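PDB 3PJV: cyclic dimeric GMP binding protein from Pseudomonas fluorescens, which probably senses cyclic di-GMP and relays the signal across the membrane to control periplasmic proteolysis by LapG, the fragment here being its periplasmic domain. Local coordinates for residues Asn80-Phe85 with Lys122-Ala127; Ala40-Leu45 with Thr68-Asn73. All coordinates share one frame; numbering follows the deposited sequence.

Interaction 1: Asn80-Phe85 with Lys122-Ala127; sequences NVPDWF and KLWQSA
The indole of W124 packs among V81, P82, W84 and F85. Its CG stands anti to the backbone N (chi1 177°), pointing off helix 117-128. The closest packing is against P82 and F85. P82 CD sits over one face of the six-membered ring, 3.5 Å from the ring centroid and almost on the ring normal, a CH-pi contact. The edge of the same ring points at the face of F85, with W124 CE3 3.5 Å from F85 CG and the planes turned 72° apart. W84, F85 and W124 form an aromatic cluster where the start of helix 83-89 meets helix 117-128, inside the LapD/MoxY periplasmic domain. V81 CG2 packs on W124 CB at 3.8 Å, close to the helix backbone. F85 CE2 lies 3.6 Å from W124 N, and F85 CE1 lies 3.9 Å from A127 CB. The contact with W84, at the edge of the same indole ring, is looser. It is an offset edge-to-face pair with the edge of W124 toward the face of W84 and centroids 5.7 Å apart, and W84 is largely exposed. No hydrogen bond crosses between the segments. V81 and L123 also pack on V78 and Y13 of the second subunit, respectively.

Interaction 2: Ala40-Leu45 with Thr68-Asn73; sequences AMVELL and TIVERN
E43 CG stands anti to its backbone N (chi1 -173°), and the chain stays extended beyond it, carrying the carboxylate out from helix 39-50. R72 differs: its CG lies anti to the carbonyl carbon, and the chain bends at chi2. The two side chains cross at about a right angle and meet in a salt bridge. R72 NH2 donates to E43 OE1 at 2.9 Å. The acceptor lies in the guanidinium plane, and OE1 uses its anti lone pair. This one bond carries the salt bridge, and the carboxylate and guanidinium planes, 84° apart, are consistent with a single-bond contact and not a paired, two-pronged one. R72 NH1 is held by E71 O at 3.0 Å, which helps fix the rotation of the guanidinium. NH2 also makes a weak hydrogen bond to S47. An alanine at R72 would probably leave the E43 carboxylate without its charged mate across the contact and E71 O without its bond from NH1.

Beside the salt bridge the packing is apolar and fairly loose. V42 CG1 lies 4.2 Å from V70 CG1 and 4.3 Å from I69 CG2. V70 CG2 approaches the aliphatic part of E43, 4.2 Å from its CG.

The short helix and strand axes run nearly parallel, 22° apart, with a closest approach of 9.1 Å. A classic beta bulge sets I69 and V70 opposite V60. Helix 39-50 lies against strand 68-73, which pairs antiparallel with strand 55-62, while V42 also packs on L32 of helix 6-32.

The segments of interaction 2 both precede those of interaction 1, so the two contacts follow in series along the chain. Strand 68-73 and helix 83-89 are successive elements, and the loop between them connects the contacts. Their centres are 27 Å apart. The nearest atoms come within about 7 Å, and the two do not touch. Interaction 1 ties that loop and the start of helix 83-89 to helix 117-128, beside the second subunit. Interaction 2 is a surface contact. Their centres lie 18 Å and 16 Å from the centre of the chain, respectively. Both belong to the LapD/MoxY periplasmic domain.

Interaction 1: Asn80-Phe85 with Lys122-Ala127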
loop_
_atom_site.group_PDB
_atom_site.type_symbol
_atom_site.label_atom_id
_atom_site.label_comp_id
_atom_site.label_asym_id
_atom_site.label_seq_id
_atom_site.Cartn_x
_atom_site.Cartn_y
_atom_site.Cartn_z
ATOM N N ASN A 80 13.057 -7.706 -9.078
ATOM C CA ASN A 80 13.181 -7.003 -10.353
ATOM C C ASN A 80 12.423 -7.756 -11.450
ATOM O O ASN A 80 12.956 -8.670 -12.082
ATOM C CB ASN A 80 14.650 -6.826 -10.749
ATOM C CG ASN A 80 15.421 -5.928 -9.788
ATOM O OD1 ASN A 80 15.159 -4.725 -9.689
ATOM N ND2 ASN A 80 16.390 -6.509 -9.089
ATOM N N VAL A 81 11.172 -7.372 -11.672
ATOM C CA VAL A 81 10.333 -8.047 -12.655
ATOM C C VAL A 81 10.632 -7.510 -14.053
ATOM O O VAL A 81 10.585 -6.300 -14.258
ATOM C CB VAL A 81 8.849 -7.791 -12.321
ATOM C CG1 VAL A 81 7.941 -8.451 -13.336
ATOM C CG2 VAL A 81 8.536 -8.262 -10.898
ATOM N N PRO A 82 10.937 -8.402 -15.034
ATOM C CA PRO A 82 11.261 -7.887 -16.368
ATOM C C PRO A 82 10.092 -7.152 -16.994
ATOM O O PRO A 82 8.936 -7.539 -16.797
ATOM C CB PRO A 82 11.571 -9.157 -17.186
ATOM C CG PRO A 82 11.920 -10.195 -16.161
ATOM C CD PRO A 82 11.070 -9.867 -14.961
ATOM N N ASP A 83 10.402 -6.111 -17.761
ATOM C CA ASP A 83 9.392 -5.298 -18.424
ATOM C C ASP A 83 8.490 -6.155 -19.291
ATOM O O ASP A 83 7.276 -5.953 -19.332
ATOM C CB ASP A 83 10.066 -4.245 -19.306
ATOM C CG ASP A 83 11.131 -3.458 -18.566
ATOM O OD1 ASP A 83 12.199 -4.035 -18.256
ATOM O OD2 ASP A 83 10.902 -2.257 -18.298
ATOM N N TRP A 84 9.089 -7.120 -19.981
ATOM C CA TRP A 84 8.337 -7.954 -20.911
ATOM C C TRP A 84 7.295 -8.831 -20.213
ATOM O O TRP A 84 6.321 -9.248 -20.835
ATOM C CB TRP A 84 9.272 -8.797 -21.783
ATOM C CG TRP A 84 10.227 -9.672 -21.037
ATOM C CD1 TRP A 84 11.558 -9.438 -20.818
ATOM C CD2 TRP A 84 9.939 -10.937 -20.422
ATOM N NE1 TRP A 84 12.108 -10.474 -20.109
ATOM C CE2 TRP A 84 11.138 -11.407 -19.850
ATOM C CE3 TRP A 84 8.783 -11.717 -20.299
ATOM C CZ2 TRP A 84 11.215 -12.619 -19.163
ATOM C CZ3 TRP A 84 8.861 -12.914 -19.612
ATOM C CH2 TRP A 84 10.068 -13.355 -19.052
ATOM N N PHE A 85 7.494 -9.099 -18.922
ATOM C CA PHE A 85 6.535 -9.902 -18.164
ATOM C C PHE A 85 5.252 -9.112 -17.894
ATOM O O PHE A 85 4.154 -9.670 -17.884
ATOM C CB PHE A 85 7.154 -10.405 -16.855
ATOM C CG PHE A 85 6.226 -11.276 -16.032
ATOM C CD1 PHE A 85 5.966 -12.584 -16.419
ATOM C CD2 PHE A 85 5.636 -10.797 -14.876
ATOM C CE1 PHE A 85 5.121 -13.389 -15.679
ATOM C CE2 PHE A 85 4.795 -11.605 -14.112
ATOM C CZ PHE A 85 4.537 -12.906 -14.524
ATOM N N LYS A 122 4.585 -10.533 -7.005
ATOM C CA LYS A 122 4.031 -11.819 -6.584
ATOM C C LYS A 122 3.737 -12.746 -7.769
ATOM O O LYS A 122 3.976 -13.962 -7.708
ATOM C CB LYS A 122 2.775 -11.595 -5.740
ATOM C CG LYS A 122 3.088 -11.016 -4.372
ATOM C CD LYS A 122 1.839 -10.452 -3.715
ATOM C CE LYS A 122 0.729 -11.489 -3.628
ATOM N NZ LYS A 122 -0.464 -10.899 -2.947
ATOM N N LEU A 123 3.223 -12.170 -8.855
ATOM C CA LEU A 123 2.915 -12.950 -10.048
ATOM C C LEU A 123 4.191 -13.526 -10.652
ATOM O O LEU A 123 4.222 -14.683 -11.070
ATOM C CB LEU A 123 2.179 -12.090 -11.080
ATOM C CG LEU A 123 0.704 -11.845 -10.767
ATOM C CD1 LEU A 123 0.164 -10.732 -11.639
ATOM C CD2 LEU A 123 -0.094 -13.128 -10.946
ATOM N N TRP A 124 5.243 -12.714 -10.671
ATOM C CA TRP A 124 6.546 -13.147 -11.157
ATOM C C TRP A 124 7.128 -14.275 -10.297
ATOM O O TRP A 124 7.591 -15.285 -10.835
ATOM C CB TRP A 124 7.505 -11.954 -11.228
ATOM C CG TRP A 124 8.901 -12.292 -11.645
ATOM C CD1 TRP A 124 10.017 -12.277 -10.863
ATOM C CD2 TRP A 124 9.335 -12.692 -12.955
ATOM N NE1 TRP A 124 11.122 -12.642 -11.601
ATOM C CE2 TRP A 124 10.728 -12.897 -12.893
ATOM C CE3 TRP A 124 8.679 -12.888 -14.176
ATOM C CZ2 TRP A 124 11.478 -13.298 -13.997
ATOM C CZ3 TRP A 124 9.425 -13.286 -15.272
ATOM C CH2 TRP A 124 10.808 -13.485 -15.174
ATOM N N GLN A 125 7.104 -14.114 -8.973
ATOM C CA GLN A 125 7.565 -15.184 -8.085
ATOM C C GLN A 125 6.834 -16.496 -8.380
ATOM O O GLN A 125 7.451 -17.561 -8.420
ATOM C CB GLN A 125 7.400 -14.795 -6.618
ATOM C CG GLN A 125 8.269 -13.622 -6.225
ATOM C CD GLN A 125 7.783 -12.945 -4.961
ATOM O OE1 GLN A 125 6.943 -13.486 -4.234
ATOM N NE2 GLN A 125 8.308 -11.754 -4.690
ATOM N N SER A 126 5.520 -16.410 -8.594
ATOM C CA SER A 126 4.716 -17.589 -8.903
ATOM C C SER A 126 5.089 -18.179 -10.262
ATOM O O SER A 126 5.084 -19.401 -10.439
ATOM C CB SER A 126 3.228 -17.244 -8.905
ATOM O OG SER A 126 2.756 -17.032 -7.592
ATOM N N ALA A 127 5.399 -17.303 -11.215
ATOM C CA ALA A 127 5.820 -17.719 -12.546
ATOM C C ALA A 127 7.137 -18.494 -12.515
ATOM O O ALA A 127 7.330 -19.447 -13.281
ATOM C CB ALA A 127 5.952 -16.508 -13.464
#

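Interaction 2: Ala40-Leu45 with Thr68-Asn73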
loop_
_atom_site.group_PDB
_atom_site.type_symbol
_atom_site.label_atom_id
_atom_site.label_comp_id
_atom_site.label_asym_id
_atom_site.label_seq_id
_atom_site.Cartn_x
_atom_site.Cartn_y
_atom_site.Cartn_z
ATOM N N ALA A 40 -10.530 -19.219 12.926
ATOM C CA ALA A 40 -10.785 -18.987 11.510
ATOM C C ALA A 40 -10.803 -17.494 11.185
ATOM O O ALA A 40 -10.179 -17.054 10.219
ATOM C CB ALA A 40 -12.092 -19.647 11.084
HETATM N N MSE A 41 -11.504 -16.714 12.008
HETATM C CA MSE A 41 -11.604 -15.276 11.782
HETATM C C MSE A 41 -10.239 -14.622 11.934
HETATM O O MSE A 41 -9.912 -13.671 11.226
HETATM C CB MSE A 41 -12.592 -14.631 12.760
HETATM C CG MSE A 41 -12.862 -13.166 12.458
HETATM SE SE MSE A 41 -13.849 -13.030 10.754
HETATM C CE MSE A 41 -15.051 -14.461 11.127
ATOM N N VAL A 42 -9.444 -15.119 12.874
ATOM C CA VAL A 42 -8.116 -14.549 13.078
ATOM C C VAL A 42 -7.302 -14.734 11.803
ATOM O O VAL A 42 -6.691 -13.791 11.292
ATOM C CB VAL A 42 -7.392 -15.184 14.264
ATOM C CG1 VAL A 42 -5.920 -14.784 14.253
ATOM C CG2 VAL A 42 -8.071 -14.766 15.569
ATOM N N GLU A 43 -7.321 -15.950 11.271
ATOM C CA GLU A 43 -6.603 -16.215 10.032
ATOM C C GLU A 43 -7.142 -15.366 8.879
ATOM O O GLU A 43 -6.370 -14.837 8.077
ATOM C CB GLU A 43 -6.633 -17.705 9.679
ATOM C CG GLU A 43 -5.759 -18.040 8.481
ATOM C CD GLU A 43 -5.544 -19.531 8.305
ATOM O OE1 GLU A 43 -4.822 -19.922 7.362
ATOM O OE2 GLU A 43 -6.097 -20.310 9.110
ATOM N N LEU A 44 -8.463 -15.221 8.804
ATOM C CA LEU A 44 -9.076 -14.416 7.747
ATOM C C LEU A 44 -8.626 -12.965 7.800
ATOM O O LEU A 44 -8.289 -12.364 6.780
ATOM C CB LEU A 44 -10.601 -14.458 7.833
ATOM C CG LEU A 44 -11.301 -15.491 6.965
ATOM C CD1 LEU A 44 -12.723 -15.038 6.690
ATOM C CD2 LEU A 44 -10.543 -15.666 5.670
ATOM N N LEU A 45 -8.640 -12.401 9.002
ATOM C CA LEU A 45 -8.284 -11.001 9.193
ATOM C C LEU A 45 -6.813 -10.734 8.902
ATOM O O LEU A 45 -6.469 -9.692 8.350
ATOM C CB LEU A 45 -8.628 -10.558 10.615
ATOM C CG LEU A 45 -10.133 -10.383 10.820
ATOM C CD1 LEU A 45 -10.455 -10.195 12.295
ATOM C CD2 LEU A 45 -10.653 -9.211 9.988
ATOM N N THR A 68 3.354 -19.033 18.037
ATOM C CA THR A 68 2.752 -18.347 16.906
ATOM C C THR A 68 1.340 -18.872 16.687
ATOM O O THR A 68 1.121 -20.079 16.604
ATOM C CB THR A 68 3.576 -18.577 15.644
ATOM O OG1 THR A 68 4.890 -18.041 15.843
ATOM C CG2 THR A 68 2.922 -17.892 14.455
ATOM N N ILE A 69 0.381 -17.961 16.606
ATOM C CA ILE A 69 -1.005 -18.330 16.359
ATOM C C ILE A 69 -1.206 -18.428 14.855
ATOM O O ILE A 69 -1.786 -19.388 14.338
ATOM C CB ILE A 69 -1.961 -17.263 16.915
ATOM C CG1 ILE A 69 -1.884 -17.214 18.444
ATOM C CG2 ILE A 69 -3.385 -17.516 16.426
ATOM C CD1 ILE A 69 -2.627 -16.044 19.039
ATOM N N VAL A 70 -0.709 -17.421 14.152
ATOM C CA VAL A 70 -0.765 -17.402 12.699
ATOM C C VAL A 70 0.393 -16.569 12.187
ATOM O O VAL A 70 0.823 -15.621 12.831
ATOM C CB VAL A 70 -2.107 -16.841 12.181
ATOM C CG1 VAL A 70 -2.206 -15.368 12.467
ATOM C CG2 VAL A 70 -2.258 -17.109 10.684
ATOM N N GLU A 71 0.928 -16.944 11.040
ATOM C CA GLU A 71 1.954 -16.116 10.419
ATOM C C GLU A 71 1.974 -16.228 8.903
ATOM O O GLU A 71 1.467 -17.181 8.318
ATOM C CB GLU A 71 3.336 -16.431 10.981
ATOM C CG GLU A 71 3.876 -17.761 10.565
ATOM C CD GLU A 71 5.262 -18.010 11.123
ATOM O OE1 GLU A 71 6.093 -17.076 11.088
ATOM O OE2 GLU A 71 5.512 -19.136 11.605
ATOM N N ARG A 72 2.572 -15.220 8.290
ATOM C CA ARG A 72 2.637 -15.123 6.852
ATOM C C ARG A 72 3.962 -14.466 6.511
ATOM O O ARG A 72 4.380 -13.521 7.165
ATOM C CB ARG A 72 1.491 -14.248 6.341
ATOM C CG ARG A 72 0.093 -14.872 6.459
ATOM C CD ARG A 72 -0.070 -16.007 5.482
ATOM N NE ARG A 72 -1.432 -16.532 5.404
ATOM C CZ ARG A 72 -1.942 -17.419 6.256
ATOM N NH1 ARG A 72 -1.209 -17.865 7.272
ATOM N NH2 ARG A 72 -3.187 -17.856 6.102
ATOM N N ASN A 73 4.617 -14.965 5.472
ATOM C CA ASN A 73 5.896 -14.426 5.071
ATOM C C ASN A 73 5.947 -14.336 3.568
ATOM O O ASN A 73 5.474 -15.240 2.879
ATOM C CB ASN A 73 7.038 -15.332 5.552
ATOM C CG ASN A 73 7.333 -15.170 7.020
ATOM O OD1 ASN A 73 8.170 -14.355 7.404
ATOM N ND2 ASN A 73 6.653 -15.946 7.853
#